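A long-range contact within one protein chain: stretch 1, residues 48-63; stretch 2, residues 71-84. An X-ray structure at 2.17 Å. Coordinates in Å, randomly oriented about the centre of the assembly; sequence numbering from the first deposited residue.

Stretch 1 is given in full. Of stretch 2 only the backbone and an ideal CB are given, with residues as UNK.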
ATOM      1  N   LEU A  48       7.610  -5.815 -17.055  1.00 24.39           N
ATOM      2  CA  LEU A  48       6.362  -5.594 -16.336  1.00 22.49           C
ATOM      3  C   LEU A  48       5.514  -6.866 -16.359  1.00 20.17           C
ATOM      4  O   LEU A  48       4.970  -7.233 -17.399  1.00 19.92           O
ATOM      5  CB  LEU A  48       5.585  -4.421 -16.941  1.00 23.15           C
ATOM      6  CG  LEU A  48       4.274  -4.064 -16.223  1.00 21.22           C
ATOM      7  CD1 LEU A  48       4.523  -3.672 -14.765  1.00 18.49           C
ATOM      8  CD2 LEU A  48       3.582  -2.941 -16.995  1.00 21.94           C
ATOM      9  N   LEU A  49       5.425  -7.535 -15.210  1.00 16.21           N
ATOM     10  CA  LEU A  49       4.652  -8.759 -15.062  1.00 17.31           C
ATOM     11  C   LEU A  49       3.340  -8.459 -14.334  1.00 18.84           C
ATOM     12  O   LEU A  49       3.285  -7.593 -13.474  1.00 19.15           O
ATOM     13  CB  LEU A  49       5.456  -9.822 -14.303  1.00 16.27           C
ATOM     14  CG  LEU A  49       6.489 -10.650 -15.111  1.00 26.84           C
ATOM     15  CD1 LEU A  49       7.353  -9.833 -16.048  1.00 23.70           C
ATOM     16  CD2 LEU A  49       7.386 -11.454 -14.181  1.00 27.97           C
ATOM     17  N   VAL A  50       2.272  -9.147 -14.707  1.00 20.80           N
ATOM     18  CA  VAL A  50       0.985  -8.936 -14.061  1.00 18.73           C
ATOM     19  C   VAL A  50       0.358 -10.283 -13.735  1.00 19.22           C
ATOM     20  O   VAL A  50       0.121 -11.108 -14.641  1.00 16.95           O
ATOM     21  CB  VAL A  50       0.007  -8.112 -14.945  1.00 18.24           C
ATOM     22  CG1 VAL A  50      -1.275  -7.797 -14.181  1.00 15.85           C
ATOM     23  CG2 VAL A  50       0.648  -6.832 -15.449  1.00 15.95           C
ATOM     24  N   TYR A  51       0.123 -10.512 -12.445  1.00 17.27           N
ATOM     25  CA  TYR A  51      -0.697 -11.632 -11.995  1.00 17.76           C
ATOM     26  C   TYR A  51      -2.117 -11.133 -11.764  1.00 16.91           C
ATOM     27  O   TYR A  51      -2.351 -10.273 -10.915  1.00 18.20           O
ATOM     28  CB  TYR A  51      -0.154 -12.268 -10.717  1.00 18.01           C
ATOM     29  CG  TYR A  51      -1.129 -13.263 -10.120  1.00 20.29           C
ATOM     30  CD1 TYR A  51      -1.220 -14.556 -10.618  1.00 22.32           C
ATOM     31  CD2 TYR A  51      -1.979 -12.899  -9.070  1.00 18.48           C
ATOM     32  CE1 TYR A  51      -2.119 -15.467 -10.092  1.00 23.61           C
ATOM     33  CE2 TYR A  51      -2.877 -13.803  -8.533  1.00 20.20           C
ATOM     34  CZ  TYR A  51      -2.943 -15.082  -9.041  1.00 23.55           C
ATOM     35  OH  TYR A  51      -3.844 -15.987  -8.508  1.00 25.24           O
ATOM     36  N   MET A  52      -3.061 -11.673 -12.515  1.00 18.04           N
ATOM     37  CA  MET A  52      -4.409 -11.110 -12.550  1.00 23.26           C
ATOM     38  C   MET A  52      -5.457 -12.133 -12.127  1.00 23.65           C
ATOM     39  O   MET A  52      -5.669 -13.136 -12.818  1.00 24.61           O
ATOM     40  CB  MET A  52      -4.708 -10.592 -13.958  1.00 30.80           C
ATOM     41  CG  MET A  52      -6.179 -10.415 -14.277  1.00 38.29           C
ATOM     42  SD  MET A  52      -6.795  -8.797 -13.832  1.00 27.94           S
ATOM     43  CE  MET A  52      -6.395  -7.842 -15.276  1.00 18.22           C
ATOM     44  N   ASP A  53      -6.098 -11.900 -10.980  1.00 21.05           N
ATOM     45  CA  ASP A  53      -7.177 -12.788 -10.540  1.00 22.78           C
ATOM     46  C   ASP A  53      -8.458 -11.989 -10.333  1.00 25.96           C
ATOM     47  O   ASP A  53      -8.581 -11.241  -9.370  1.00 21.36           O
ATOM     48  CB  ASP A  53      -6.793 -13.540  -9.255  1.00 20.81           C
ATOM     49  CG  ASP A  53      -7.879 -14.506  -8.792  1.00 25.72           C
ATOM     50  OD1 ASP A  53      -8.815 -14.786  -9.576  1.00 29.01           O
ATOM     51  OD2 ASP A  53      -7.796 -15.019  -7.652  1.00 26.72           O
ATOM     52  N   LYS A  54      -9.397 -12.153 -11.261  1.00 32.39           N
ATOM     53  CA  LYS A  54     -10.695 -11.488 -11.206  1.00 36.05           C
ATOM     54  C   LYS A  54     -11.814 -12.463 -10.860  1.00 37.36           C
ATOM     55  O   LYS A  54     -12.982 -12.082 -10.827  1.00 38.71           O
ATOM     56  CB  LYS A  54     -11.019 -10.820 -12.544  1.00 39.17           C
ATOM     57  CG  LYS A  54     -10.174  -9.610 -12.892  1.00 40.71           C
ATOM     58  CD  LYS A  54     -10.484  -9.138 -14.314  1.00 42.45           C
ATOM     59  CE  LYS A  54     -11.991  -9.004 -14.535  1.00 42.12           C
ATOM     60  NZ  LYS A  54     -12.328  -8.508 -15.897  1.00 41.31           N
ATOM     61  N   GLY A  55     -11.468 -13.725 -10.637  1.00 37.61           N
ATOM     62  CA  GLY A  55     -12.465 -14.708 -10.257  1.00 40.60           C
ATOM     63  C   GLY A  55     -12.406 -16.007 -11.028  1.00 44.26           C
ATOM     64  O   GLY A  55     -12.465 -17.084 -10.436  1.00 45.20           O
ATOM     65  N   SER A  56     -12.296 -15.913 -12.348  1.00 47.11           N
ATOM     66  CA  SER A  56     -12.282 -17.098 -13.201  1.00 49.26           C
ATOM     67  C   SER A  56     -10.962 -17.853 -13.087  1.00 47.39           C
ATOM     68  O   SER A  56     -10.630 -18.389 -12.032  1.00 49.13           O
ATOM     69  CB  SER A  56     -12.538 -16.713 -14.660  1.00 51.37           C
ATOM     70  OG  SER A  56     -13.815 -16.124 -14.811  1.00 52.56           O
ATOM     71  N   ASN A  57     -10.214 -17.899 -14.184  1.00 41.74           N
ATOM     72  CA  ASN A  57      -8.951 -18.616 -14.202  1.00 39.51           C
ATOM     73  C   ASN A  57      -7.791 -17.630 -14.284  1.00 34.19           C
ATOM     74  O   ASN A  57      -7.492 -17.096 -15.349  1.00 29.89           O
ATOM     75  CB  ASN A  57      -8.907 -19.611 -15.372  1.00 43.16           C
ATOM     76  CG  ASN A  57      -9.984 -20.694 -15.272  1.00 48.43           C
ATOM     77  OD1 ASN A  57     -10.289 -21.198 -14.189  1.00 51.09           O
ATOM     78  ND2 ASN A  57     -10.569 -21.046 -16.410  1.00 51.53           N
ATOM     79  N   PRO A  58      -7.143 -17.373 -13.139  1.00 33.88           N
ATOM     80  CA  PRO A  58      -6.034 -16.420 -13.053  1.00 31.63           C
ATOM     81  C   PRO A  58      -4.942 -16.683 -14.088  1.00 30.59           C
ATOM     82  O   PRO A  58      -4.855 -17.781 -14.661  1.00 30.44           O
ATOM     83  CB  PRO A  58      -5.502 -16.635 -11.636  1.00 32.58           C
ATOM     84  CG  PRO A  58      -6.705 -17.097 -10.868  1.00 34.49           C
ATOM     85  CD  PRO A  58      -7.460 -17.972 -11.831  1.00 34.59           C
ATOM     86  N   LYS A  59      -4.141 -15.655 -14.344  1.00 25.38           N
ATOM     87  CA  LYS A  59      -3.042 -15.753 -15.287  1.00 27.10           C
ATOM     88  C   LYS A  59      -1.887 -14.888 -14.806  1.00 26.45           C
ATOM     89  O   LYS A  59      -2.088 -13.890 -14.103  1.00 24.14           O
ATOM     90  CB  LYS A  59      -3.485 -15.329 -16.690  1.00 29.62           C
ATOM     91  CG  LYS A  59      -4.034 -13.907 -16.757  1.00 31.66           C
ATOM     92  CD  LYS A  59      -4.569 -13.545 -18.145  1.00 34.19           C
ATOM     93  CE  LYS A  59      -5.114 -12.111 -18.148  1.00 34.85           C
ATOM     94  NZ  LYS A  59      -5.570 -11.631 -19.496  1.00 35.04           N
ATOM     95  N   LEU A  60      -0.678 -15.302 -15.160  1.00 25.59           N
ATOM     96  CA  LEU A  60       0.515 -14.503 -14.933  1.00 23.62           C
ATOM     97  C   LEU A  60       1.055 -14.138 -16.302  1.00 25.83           C
ATOM     98  O   LEU A  60       1.432 -15.025 -17.063  1.00 28.90           O
ATOM     99  CB  LEU A  60       1.557 -15.277 -14.116  1.00 19.99           C
ATOM    100  CG  LEU A  60       2.940 -14.642 -13.948  1.00 20.14           C
ATOM    101  CD1 LEU A  60       2.851 -13.422 -13.057  1.00 18.29           C
ATOM    102  CD2 LEU A  60       3.953 -15.643 -13.393  1.00 18.32           C
ATOM    103  N   ILE A  61       1.058 -12.851 -16.643  1.00 25.29           N
ATOM    104  CA  ILE A  61       1.573 -12.432 -17.947  1.00 24.29           C
ATOM    105  C   ILE A  61       2.736 -11.473 -17.859  1.00 23.68           C
ATOM    106  O   ILE A  61       3.062 -10.937 -16.797  1.00 23.97           O
ATOM    107  CB  ILE A  61       0.501 -11.740 -18.814  1.00 26.58           C
ATOM    108  CG1 ILE A  61      -0.021 -10.490 -18.113  1.00 28.14           C
ATOM    109  CG2 ILE A  61      -0.617 -12.699 -19.165  1.00 26.80           C
ATOM    110  CD1 ILE A  61      -1.045  -9.723 -18.910  1.00 29.40           C
ATOM    111  N   ARG A  62       3.346 -11.259 -19.009  1.00 25.09           N
ATOM    112  CA  ARG A  62       4.346 -10.230 -19.196  1.00 24.37           C
ATOM    113  C   ARG A  62       3.935  -9.383 -20.393  1.00 24.45           C
ATOM    114  O   ARG A  62       3.538  -9.921 -21.437  1.00 25.24           O
ATOM    115  CB  ARG A  62       5.730 -10.843 -19.420  1.00 26.74           C
ATOM    116  CG  ARG A  62       6.803  -9.825 -19.779  1.00 27.05           C
ATOM    117  CD  ARG A  62       8.139 -10.485 -20.087  1.00 27.52           C
ATOM    118  NE  ARG A  62       9.179  -9.486 -20.306  1.00 29.52           N
ATOM    119  CZ  ARG A  62       9.469  -8.953 -21.489  1.00 30.89           C
ATOM    120  NH1 ARG A  62       8.800  -9.337 -22.570  1.00 35.18           N
ATOM    121  NH2 ARG A  62      10.426  -8.039 -21.591  1.00 27.13           N
ATOM    122  N   LEU A  63       4.032  -8.067 -20.240  1.00 20.53           N
ATOM    123  CA  LEU A  63       3.702  -7.152 -21.322  1.00 22.30           C
ATOM    124  C   LEU A  63       4.926  -6.897 -22.193  1.00 27.82           C
ATOM    125  O   LEU A  63       5.979  -6.508 -21.701  1.00 31.47           O
ATOM    126  CB  LEU A  63       3.153  -5.837 -20.761  1.00 22.20           C
ATOM    127  CG  LEU A  63       1.905  -5.995 -19.885  1.00 23.99           C
ATOM    128  CD1 LEU A  63       1.385  -4.646 -19.399  1.00 24.50           C
ATOM    129  CD2 LEU A  63       0.829  -6.734 -20.657  1.00 24.94           C
ATOM    130  N   UNK A  71       1.868  -6.647 -26.362  1.00 33.52           N
ATOM    131  CA  UNK A  71       1.330  -7.999 -26.402  1.00 33.05           C
ATOM    132  C   UNK A  71       1.433  -8.658 -25.033  1.00 37.02           C
ATOM    133  O   UNK A  71       2.456  -8.531 -24.359  1.00 41.09           O
ATOM    134  CB  UNK A  71       2.062  -8.837 -27.452  1.00 33.05           C
ATOM    135  N   UNK A  72       0.372  -9.345 -24.614  1.00 36.53           N
ATOM    136  CA  UNK A  72       0.356 -10.040 -23.328  1.00 36.96           C
ATOM    137  C   UNK A  72       0.869 -11.479 -23.418  1.00 39.14           C
ATOM    138  O   UNK A  72       0.089 -12.406 -23.630  1.00 43.53           O
ATOM    139  CB  UNK A  72      -1.065 -10.040 -22.762  1.00 36.96           C
ATOM    140  N   UNK A  73       2.175 -11.668 -23.257  1.00 36.90           N
ATOM    141  CA  UNK A  73       2.738 -13.015 -23.226  1.00 34.23           C
ATOM    142  C   UNK A  73       2.347 -13.707 -21.921  1.00 28.09           C
ATOM    143  O   UNK A  73       2.564 -13.174 -20.832  1.00 28.83           O
ATOM    144  CB  UNK A  73       4.260 -12.971 -23.378  1.00 34.23           C
ATOM    145  N   UNK A  74       1.768 -14.892 -22.044  1.00 24.71           N
ATOM    146  CA  UNK A  74       1.359 -15.674 -20.889  1.00 25.09           C
ATOM    147  C   UNK A  74       2.503 -16.559 -20.379  1.00 24.86           C
ATOM    148  O   UNK A  74       3.016 -17.426 -21.094  1.00 24.77           O
ATOM    149  CB  UNK A  74       0.143 -16.533 -21.242  1.00 25.09           C
ATOM    150  N   UNK A  75       2.900 -16.314 -19.137  1.00 24.30           N
ATOM    151  CA  UNK A  75       3.925 -17.099 -18.467  1.00 25.23           C
ATOM    152  C   UNK A  75       3.305 -18.349 -17.866  1.00 24.60           C
ATOM    153  O   UNK A  75       3.783 -19.460 -18.066  1.00 26.46           O
ATOM    154  CB  UNK A  75       4.626 -16.272 -17.387  1.00 25.23           C
ATOM    155  N   UNK A  76       2.219 -18.157 -17.132  1.00 25.63           N
ATOM    156  CA  UNK A  76       1.538 -19.271 -16.494  1.00 25.34           C
ATOM    157  C   UNK A  76       0.048 -18.984 -16.336  1.00 24.72           C
ATOM    158  O   UNK A  76      -0.390 -17.840 -16.234  1.00 21.65           O
ATOM    159  CB  UNK A  76       2.168 -19.569 -15.132  1.00 25.34           C
ATOM    160  N   UNK A  77      -0.728 -20.050 -16.341  1.00 28.23           N
ATOM    161  CA  UNK A  77      -2.156 -19.940 -16.187  1.00 31.84           C
ATOM    162  C   UNK A  77      -2.514 -20.823 -15.003  1.00 30.13           C
ATOM    163  O   UNK A  77      -1.775 -21.765 -14.679  1.00 29.10           O
ATOM    164  CB  UNK A  77      -2.906 -20.341 -17.459  1.00 31.84           C
ATOM    165  N   UNK A  78      -3.623 -20.511 -14.343  1.00 27.53           N
ATOM    166  CA  UNK A  78      -3.986 -21.217 -13.122  1.00 27.78           C
ATOM    167  C   UNK A  78      -5.456 -21.607 -13.080  1.00 30.76           C
ATOM    168  O   UNK A  78      -6.298 -20.969 -13.717  1.00 33.17           O
ATOM    169  CB  UNK A  78      -3.651 -20.353 -11.905  1.00 27.78           C
ATOM    170  N   UNK A  79      -5.766 -22.653 -12.320  1.00 31.93           N
ATOM    171  CA  UNK A  79      -7.148 -22.904 -11.925  1.00 35.03           C
ATOM    172  C   UNK A  79      -7.600 -21.776 -11.014  1.00 33.95           C
ATOM    173  O   UNK A  79      -6.767 -21.057 -10.466  1.00 32.20           O
ATOM    174  CB  UNK A  79      -7.293 -24.260 -11.232  1.00 35.03           C
ATOM    175  N   UNK A  80      -8.912 -21.611 -10.864  1.00 36.64           N
ATOM    176  CA  UNK A  80      -9.452 -20.695  -9.862  1.00 35.97           C
ATOM    177  C   UNK A  80      -8.785 -20.982  -8.527  1.00 31.20           C
ATOM    178  O   UNK A  80      -8.731 -22.134  -8.099  1.00 31.05           O
ATOM    179  CB  UNK A  80     -10.972 -20.827  -9.751  1.00 35.97           C
ATOM    180  N   UNK A  81      -8.245 -19.950  -7.887  1.00 27.79           N
ATOM    181  CA  UNK A  81      -7.508 -20.170  -6.649  1.00 25.45           C
ATOM    182  C   UNK A  81      -7.577 -18.992  -5.694  1.00 23.67           C
ATOM    183  O   UNK A  81      -7.951 -17.890  -6.077  1.00 25.12           O
ATOM    184  CB  UNK A  81      -6.044 -20.480  -6.967  1.00 25.45           C
ATOM    185  N   UNK A  82      -7.216 -19.245  -4.442  1.00 25.00           N
ATOM    186  CA  UNK A  82      -7.202 -18.220  -3.402  1.00 23.44           C
ATOM    187  C   UNK A  82      -5.916 -17.418  -3.486  1.00 24.65           C
ATOM    188  O   UNK A  82      -4.860 -17.864  -3.026  1.00 24.77           O
ATOM    189  CB  UNK A  82      -7.352 -18.847  -2.014  1.00 23.44           C
ATOM    190  N   UNK A  83      -6.017 -16.224  -4.058  1.00 24.03           N
ATOM    191  CA  UNK A  83      -4.842 -15.419  -4.362  1.00 25.93           C
ATOM    192  C   UNK A  83      -4.216 -14.731  -3.147  1.00 26.41           C
ATOM    193  O   UNK A  83      -3.222 -14.018  -3.290  1.00 24.25           O
ATOM    194  CB  UNK A  83      -5.216 -14.359  -5.400  1.00 25.93           C
ATOM    195  N   UNK A  84      -4.785 -14.938  -1.961  1.00 28.04           N
ATOM    196  CA  UNK A  84      -4.172 -14.412  -0.745  1.00 29.13           C
ATOM    197  C   UNK A  84      -3.774 -15.559   0.197  1.00 28.64           C
ATOM    198  O   UNK A  84      -3.471 -15.339   1.369  1.00 29.60           O
ATOM    199  CB  UNK A  84      -5.130 -13.449  -0.040  1.00 29.13           C
TER

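Stretch 2 runs antiparallel along the strand 59-63, then follows the loop back toward Asp-53.

Position 71 points away and its CB has nothing of stretch 1 nearby. Many residues would do; it is Val-71.

At 72 the CB lies 3.9 Å from Ile-61 CD1. A long side chain with an apolar stem and a polar or acidic end would suit. Gln-72 packs CG 3.7 Å from Leu-63 CD2, and its OE1 accepts a weak hydrogen bond from Lys-59 NZ at 3.5 Å.

Position 73 pairs with Arg-62 through the backbone: Arg-62 N to the O of 73 is 2.8 Å. Its CB turns to the face of Leu-60 and Arg-62, where several polar residues would fit. It is Asp-73.

Position 74 lies opposite Ile-61, with its CB 4.4 Å from Ile-61 CG2. An apolar residue suits. Val-74 brings CG2 to 3.9 Å from Ile-61 CG2.

At 75 the register slips by one, a beta bulge, and the chain turns a corner. The N of 75 donates to Leu-60 O at 2.8 Å. The N of 76 donates to Leu-60 O at 3.2 Å. The CB of 75 points toward Leu-49 and Leu-60. A branched aliphatic or Met would suit. Ile-75 places CD1 3.9 Å from Leu-49 CG and CG2 3.9 Å from Leu-60 CD2.

The CB of 76 is 4.5 Å from Leu-60 CB, so a small apolar residue is enough: Ala-76.

Position 77 pairs with Lys-59. A beta-former, polar or not, would do; it is Thr-77.

At 78 the N donates to Pro-58 O at 3.0 Å. The CB points sideways, with Leu-60 and the Tyr-51 ring within reach of a large side chain. An aromatic or long aliphatic fits. Tyr-78 presents its face to the edge of Tyr-51, and its CE1 is 4.0 Å from Leu-60 CB.

Position 79 points away: Asp-79.

The CB of 80 sits 3.4 Å from Ser-56 O. A small residue is enough, though larger ones are not excluded. It is Ala-80; a water joins its N to Asn-57 OD1.

From 81 a long polar side chain could reach Tyr-51 OH. Gln-81 NE2 donates to Tyr-51 OH at 3.0 Å.

At 82 the CB points away, so many residues would do; it is Asn-82.

The CB of 83 is 3.5 Å from Asp-53 OD2, so a short donor suits. Ser-83 OG accepts from Tyr-51 OH at 2.8 Å and donates to Asp-53 OD2 at a very short 2.4 Å.

Position 84 is out of reach, which leaves the choice open; it is Val-84.

Stretch 2 (71-84) VQDVIATYDAQNSV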
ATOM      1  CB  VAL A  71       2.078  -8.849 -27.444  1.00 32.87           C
ATOM      2  CG1 VAL A  71       1.686 -10.323 -27.339  1.00 31.91           C
ATOM      3  CG2 VAL A  71       1.816  -8.304 -28.843  1.00 32.77           C
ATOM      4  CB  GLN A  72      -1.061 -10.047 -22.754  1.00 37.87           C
ATOM      5  CG  GLN A  72      -1.673  -8.663 -22.597  1.00 38.84           C
ATOM      6  CD  GLN A  72      -3.120  -8.705 -22.141  1.00 37.38           C
ATOM      7  OE1 GLN A  72      -3.539  -9.630 -21.444  1.00 34.76           O
ATOM      8  NE2 GLN A  72      -3.895  -7.703 -22.547  1.00 38.64           N
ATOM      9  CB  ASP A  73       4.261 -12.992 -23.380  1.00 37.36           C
ATOM     10  CG  ASP A  73       4.712 -12.769 -24.832  1.00 46.58           C
ATOM     11  OD1 ASP A  73       3.910 -13.000 -25.768  1.00 47.09           O
ATOM     12  OD2 ASP A  73       5.884 -12.375 -25.034  1.00 49.95           O
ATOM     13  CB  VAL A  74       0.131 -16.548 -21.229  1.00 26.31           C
ATOM     14  CG1 VAL A  74      -0.274 -17.406 -20.028  1.00 25.39           C
ATOM     15  CG2 VAL A  74      -1.018 -15.671 -21.714  1.00 24.57           C
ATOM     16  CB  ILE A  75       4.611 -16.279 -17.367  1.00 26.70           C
ATOM     17  CG1 ILE A  75       5.230 -15.022 -17.978  1.00 30.69           C
ATOM     18  CG2 ILE A  75       5.640 -17.127 -16.616  1.00 24.69           C
ATOM     19  CD1 ILE A  75       5.647 -13.982 -16.972  1.00 31.48           C
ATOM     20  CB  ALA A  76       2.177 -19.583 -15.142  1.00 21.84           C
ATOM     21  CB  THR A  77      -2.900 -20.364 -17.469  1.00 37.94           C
ATOM     22  OG1 THR A  77      -4.267 -19.938 -17.398  1.00 43.64           O
ATOM     23  CG2 THR A  77      -2.832 -21.878 -17.659  1.00 37.95           C
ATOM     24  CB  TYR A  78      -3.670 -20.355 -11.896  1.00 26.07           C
ATOM     25  CG  TYR A  78      -2.250 -19.847 -11.828  1.00 26.92           C
ATOM     26  CD1 TYR A  78      -1.885 -18.651 -12.446  1.00 24.85           C
ATOM     27  CD2 TYR A  78      -1.273 -20.551 -11.132  1.00 27.33           C
ATOM     28  CE1 TYR A  78      -0.578 -18.184 -12.385  1.00 23.56           C
ATOM     29  CE2 TYR A  78       0.037 -20.084 -11.057  1.00 23.93           C
ATOM     30  CZ  TYR A  78       0.378 -18.908 -11.689  1.00 22.86           C
ATOM     31  OH  TYR A  78       1.679 -18.457 -11.616  1.00 20.46           O
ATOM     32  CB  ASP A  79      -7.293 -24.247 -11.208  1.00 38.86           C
ATOM     33  CG  ASP A  79      -7.314 -25.418 -12.162  1.00 44.41           C
ATOM     34  OD1 ASP A  79      -8.371 -25.655 -12.786  1.00 47.87           O
ATOM     35  OD2 ASP A  79      -6.280 -26.107 -12.277  1.00 45.53           O
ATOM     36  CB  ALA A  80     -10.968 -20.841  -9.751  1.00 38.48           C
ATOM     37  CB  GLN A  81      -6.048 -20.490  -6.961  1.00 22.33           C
ATOM     38  CG  GLN A  81      -5.321 -19.392  -7.704  1.00 22.16           C
ATOM     39  CD  GLN A  81      -3.913 -19.815  -8.084  1.00 24.16           C
ATOM     40  OE1 GLN A  81      -3.527 -20.972  -7.891  1.00 23.47           O
ATOM     41  NE2 GLN A  81      -3.139 -18.885  -8.626  1.00 25.00           N
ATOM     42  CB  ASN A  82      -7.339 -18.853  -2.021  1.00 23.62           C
ATOM     43  CG  ASN A  82      -7.206 -17.835  -0.890  1.00 24.19           C
ATOM     44  OD1 ASN A  82      -7.291 -16.621  -1.107  1.00 22.10           O
ATOM     45  ND2 ASN A  82      -6.997 -18.331   0.322  1.00 22.47           N
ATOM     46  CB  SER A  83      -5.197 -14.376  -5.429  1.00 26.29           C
ATOM     47  OG  SER A  83      -5.607 -15.017  -6.622  1.00 30.01           O
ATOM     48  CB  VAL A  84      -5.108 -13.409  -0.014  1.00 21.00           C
ATOM     49  CG1 VAL A  84      -5.437 -12.228  -0.933  1.00 21.78           C
ATOM     50  CG2 VAL A  84      -6.356 -14.083   0.431  1.00 18.61           C
TER
HETATM   51  O   HOH W   1      -9.751 -17.367  -9.371  1.00 34.20           O
HETATM   52  O   HOH W   2     -10.900 -22.933 -12.613  1.00 30.09           O
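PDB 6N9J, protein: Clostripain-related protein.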